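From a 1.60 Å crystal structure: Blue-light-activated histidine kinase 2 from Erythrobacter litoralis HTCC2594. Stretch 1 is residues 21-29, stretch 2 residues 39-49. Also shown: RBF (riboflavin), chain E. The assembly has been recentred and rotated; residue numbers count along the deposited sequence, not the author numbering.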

# COMPACT_ATOMS: atom_id res chain seq x y z
N ARG A 21 -1.86 -9.01 12.75
CA ARG A 21 -0.64 -9.49 13.41
C ARG A 21 -0.08 -10.76 12.72
O ARG A 21 0.48 -11.65 13.36
CB ARG A 21 -0.92 -9.76 14.89
CG ARG A 21 0.32 -9.97 15.76
CD ARG A 21 -0.05 -10.22 17.20
NE ARG A 21 -0.43 -8.98 17.88
CZ ARG A 21 -1.67 -8.65 18.24
NH1 ARG A 21 -2.70 -9.45 18.01
NH2 ARG A 21 -1.86 -7.48 18.85
N LEU A 22 -0.23 -10.81 11.40
CA LEU A 22 0.19 -11.94 10.59
C LEU A 22 1.67 -11.86 10.24
O LEU A 22 2.31 -10.80 10.41
CB LEU A 22 -0.68 -11.94 9.33
CG LEU A 22 -2.17 -12.18 9.60
CD1 LEU A 22 -3.04 -11.55 8.51
CD2 LEU A 22 -2.45 -13.66 9.70
N PRO A 23 2.25 -12.96 9.72
CA PRO A 23 3.68 -12.97 9.38
C PRO A 23 4.01 -12.30 8.06
O PRO A 23 4.90 -12.74 7.32
CB PRO A 23 3.98 -14.48 9.29
CG PRO A 23 2.71 -15.06 8.83
CD PRO A 23 1.64 -14.30 9.56
N PHE A 24 3.29 -11.23 7.76
CA PHE A 24 3.52 -10.48 6.55
C PHE A 24 2.81 -9.15 6.69
O PHE A 24 1.77 -9.04 7.35
CB PHE A 24 3.05 -11.24 5.31
CG PHE A 24 1.69 -11.84 5.44
CD1 PHE A 24 0.55 -11.09 5.19
CD2 PHE A 24 1.53 -13.18 5.79
CE1 PHE A 24 -0.73 -11.66 5.30
CE2 PHE A 24 0.27 -13.76 5.91
CZ PHE A 24 -0.87 -13.00 5.66
N SER A 25 3.41 -8.14 6.08
CA SER A 25 2.87 -6.77 6.10
C SER A 25 1.54 -6.75 5.37
O SER A 25 1.41 -7.26 4.26
CB SER A 25 3.87 -5.82 5.43
OG SER A 25 3.37 -4.47 5.35
N LEU A 26 0.52 -6.20 6.04
CA LEU A 26 -0.80 -6.10 5.47
C LEU A 26 -1.38 -4.73 5.78
O LEU A 26 -1.15 -4.18 6.86
CB LEU A 26 -1.69 -7.20 6.03
CG LEU A 26 -3.10 -7.32 5.42
CD1 LEU A 26 -3.50 -8.78 5.26
CD2 LEU A 26 -4.10 -6.57 6.27
N THR A 27 -2.11 -4.19 4.80
CA THR A 27 -2.72 -2.87 4.90
C THR A 27 -4.12 -2.94 4.31
O THR A 27 -4.39 -3.74 3.41
CB THR A 27 -1.94 -1.84 4.09
OG1 THR A 27 -1.93 -2.22 2.71
CG2 THR A 27 -0.50 -1.70 4.61
N ILE A 28 -5.03 -2.11 4.82
CA ILE A 28 -6.37 -2.03 4.25
C ILE A 28 -6.63 -0.54 4.10
O ILE A 28 -6.31 0.22 5.01
CB ILE A 28 -7.44 -2.63 5.17
CG1 ILE A 28 -7.19 -4.15 5.38
CG2 ILE A 28 -8.85 -2.42 4.61
CD1 ILE A 28 -8.03 -4.74 6.47
N ALA A 29 -7.19 -0.14 2.96
CA ALA A 29 -7.52 1.27 2.68
C ALA A 29 -8.99 1.40 2.40
O ALA A 29 -9.57 0.51 1.81
CB ALA A 29 -6.74 1.76 1.49
N ILE A 39 -6.75 2.56 6.72
CA ILE A 39 -7.55 2.44 7.96
C ILE A 39 -6.94 1.42 8.91
O ILE A 39 -7.24 1.41 10.10
CB ILE A 39 -9.03 2.16 7.68
CG1 ILE A 39 -9.23 0.81 6.95
CG2 ILE A 39 -9.67 3.31 6.89
CD1 ILE A 39 -10.69 0.37 6.86
N TYR A 40 -6.08 0.56 8.36
CA TYR A 40 -5.44 -0.50 9.14
C TYR A 40 -4.10 -0.88 8.54
O TYR A 40 -3.95 -0.99 7.33
CB TYR A 40 -6.32 -1.76 9.16
CG TYR A 40 -5.68 -2.93 9.89
CD1 TYR A 40 -5.84 -3.09 11.26
CD2 TYR A 40 -4.87 -3.83 9.20
CE1 TYR A 40 -5.24 -4.14 11.93
CE2 TYR A 40 -4.26 -4.88 9.86
CZ TYR A 40 -4.44 -5.03 11.21
OH TYR A 40 -3.82 -6.06 11.85
N VAL A 41 -3.12 -1.09 9.41
CA VAL A 41 -1.85 -1.70 9.03
C VAL A 41 -1.54 -2.63 10.20
O VAL A 41 -2.04 -2.40 11.32
CB VAL A 41 -0.70 -0.68 8.79
CG1 VAL A 41 -1.13 0.35 7.76
CG2 VAL A 41 -0.26 0.01 10.09
N ASN A 42 -0.75 -3.67 9.97
CA ASN A 42 -0.32 -4.51 11.06
C ASN A 42 1.13 -4.25 11.50
O ASN A 42 1.85 -3.40 10.97
CB ASN A 42 -0.52 -5.99 10.71
CG ASN A 42 0.35 -6.45 9.56
OD1 ASN A 42 1.13 -5.69 8.99
ND2 ASN A 42 0.21 -7.75 9.21
N ARG A 43 1.54 -5.02 12.51
CA ARG A 43 2.87 -4.86 13.07
C ARG A 43 3.95 -5.13 12.04
O ARG A 43 5.00 -4.50 12.07
CB ARG A 43 3.02 -5.82 14.26
CG ARG A 43 4.31 -5.63 15.02
CD ARG A 43 4.42 -6.59 16.20
NE ARG A 43 5.73 -6.50 16.84
CZ ARG A 43 6.16 -7.31 17.80
NH1 ARG A 43 5.39 -8.29 18.25
NH2 ARG A 43 7.38 -7.13 18.31
N ALA A 44 3.74 -6.08 11.13
CA ALA A 44 4.74 -6.35 10.09
C ALA A 44 4.95 -5.14 9.17
O ALA A 44 6.06 -4.90 8.69
CB ALA A 44 4.34 -7.58 9.25
N PHE A 45 3.89 -4.37 8.92
CA PHE A 45 4.01 -3.15 8.14
C PHE A 45 4.86 -2.14 8.89
O PHE A 45 5.73 -1.53 8.30
CB PHE A 45 2.65 -2.53 7.87
CG PHE A 45 2.70 -1.24 7.11
CD1 PHE A 45 2.64 -1.24 5.72
CD2 PHE A 45 2.82 -0.03 7.78
CE1 PHE A 45 2.67 -0.05 5.01
CE2 PHE A 45 2.84 1.16 7.08
CZ PHE A 45 2.77 1.15 5.70
N GLU A 46 4.59 -1.98 10.18
CA GLU A 46 5.39 -1.08 11.01
C GLU A 46 6.86 -1.47 10.99
O GLU A 46 7.72 -0.62 10.85
CB GLU A 46 4.90 -1.11 12.47
CG GLU A 46 3.48 -0.63 12.70
CD GLU A 46 3.16 -0.54 14.18
OE1 GLU A 46 3.35 -1.55 14.90
OE2 GLU A 46 2.76 0.55 14.65
N GLN A 47 7.15 -2.77 11.09
CA GLN A 47 8.53 -3.22 11.16
C GLN A 47 9.26 -3.04 9.84
O GLN A 47 10.44 -2.67 9.83
CB GLN A 47 8.61 -4.69 11.59
CG GLN A 47 8.17 -4.93 13.02
CD GLN A 47 8.13 -6.42 13.37
OE1 GLN A 47 8.32 -7.28 12.51
NE2 GLN A 47 7.87 -6.72 14.64
N MET A 48 8.58 -3.31 8.73
CA MET A 48 9.17 -3.11 7.41
C MET A 48 9.42 -1.64 7.07
O MET A 48 10.47 -1.28 6.54
CB MET A 48 8.28 -3.71 6.33
CG MET A 48 8.80 -3.49 4.89
SD MET A 48 7.62 -4.06 3.64
CE MET A 48 6.43 -2.71 3.72
N THR A 49 8.45 -0.79 7.37
CA THR A 49 8.53 0.61 6.95
C THR A 49 9.16 1.54 7.97
O THR A 49 9.61 2.63 7.61
CB THR A 49 7.16 1.20 6.64
OG1 THR A 49 6.42 1.39 7.85
CG2 THR A 49 6.40 0.35 5.64
N1 RBF E . 2.08 2.29 -2.61
C2 RBF E . 3.38 2.17 -2.20
O2 RBF E . 4.24 2.88 -2.70
N3 RBF E . 3.70 1.24 -1.25
C4 RBF E . 2.76 0.50 -0.62
O4 RBF E . 3.08 -0.33 0.25
C4A RBF E . 1.39 0.66 -0.97
N5 RBF E . 0.39 -0.02 -0.35
C5A RBF E . -0.89 0.18 -0.71
C6 RBF E . -1.97 -0.53 -0.10
C7 RBF E . -3.29 -0.31 -0.46
C7M RBF E . -4.37 -1.14 0.28
C8 RBF E . -3.59 0.60 -1.47
C8M RBF E . -5.00 0.91 -1.97
C9 RBF E . -2.57 1.28 -2.09
C9A RBF E . -1.20 1.09 -1.74
N10 RBF E . -0.21 1.83 -2.37
C10 RBF E . 1.11 1.62 -1.99
C1' RBF E . -0.47 2.73 -3.49
C2' RBF E . -0.68 4.21 -3.17
O2' RBF E . -1.42 4.28 -2.01
C3' RBF E . -1.43 4.86 -4.33
O3' RBF E . -2.70 4.30 -4.45
C4' RBF E . -0.69 4.67 -5.65
O4' RBF E . 0.59 5.23 -5.61
C5' RBF E . -1.48 5.30 -6.80
O5' RBF E . -1.67 6.68 -6.55
O HOH W 1 2.16 -8.42 11.61

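The strand through L26-A29 runs antiparallel to strand 39-41, and backbone hydrogen bonds join them. I28 N donates to Y40 O (3.0 Å). I28 O accepts from I39 N (2.9 Å) and, weakly, from Y40 N (3.4 Å). L26 O accepts from N42 N (3.2 Å), so the ladder extends one residue past strand 39-41.

There the side chain of N42 takes over. Its amide mimics a peptide group. N42 ND2 donates to F24 O (2.7 Å), and N42 OD1 accepts from L26 N (3.1 Å). N42 OD1 also caps the helix by accepting from F45 N (3.1 Å). Asparagine suits this buried place because one planar amide offers both a donor and an acceptor. Water 1 adds a bridge: it donates to L22 O (2.7 Å) and accepts from A44 N (2.9 Å).

The start of the helix lies close to stretch 1. The methyl of A44 packs on the backbone, with A44 CB 3.4 Å from S25 N. S25 OG sits at the edge of the F45 ring and is hydrogen-bonded elsewhere in the structure.

T27 and V41 share one sheet face, where T27 CG2 meets V41 CG1 (3.8 Å) and F45 CD1 (3.4 Å). T27 OG1 lies 3.3 Å from riboflavin C6. I28 and Y40 share the other face, and L26 CD2 approaches Y40 CE2 (4.0 Å).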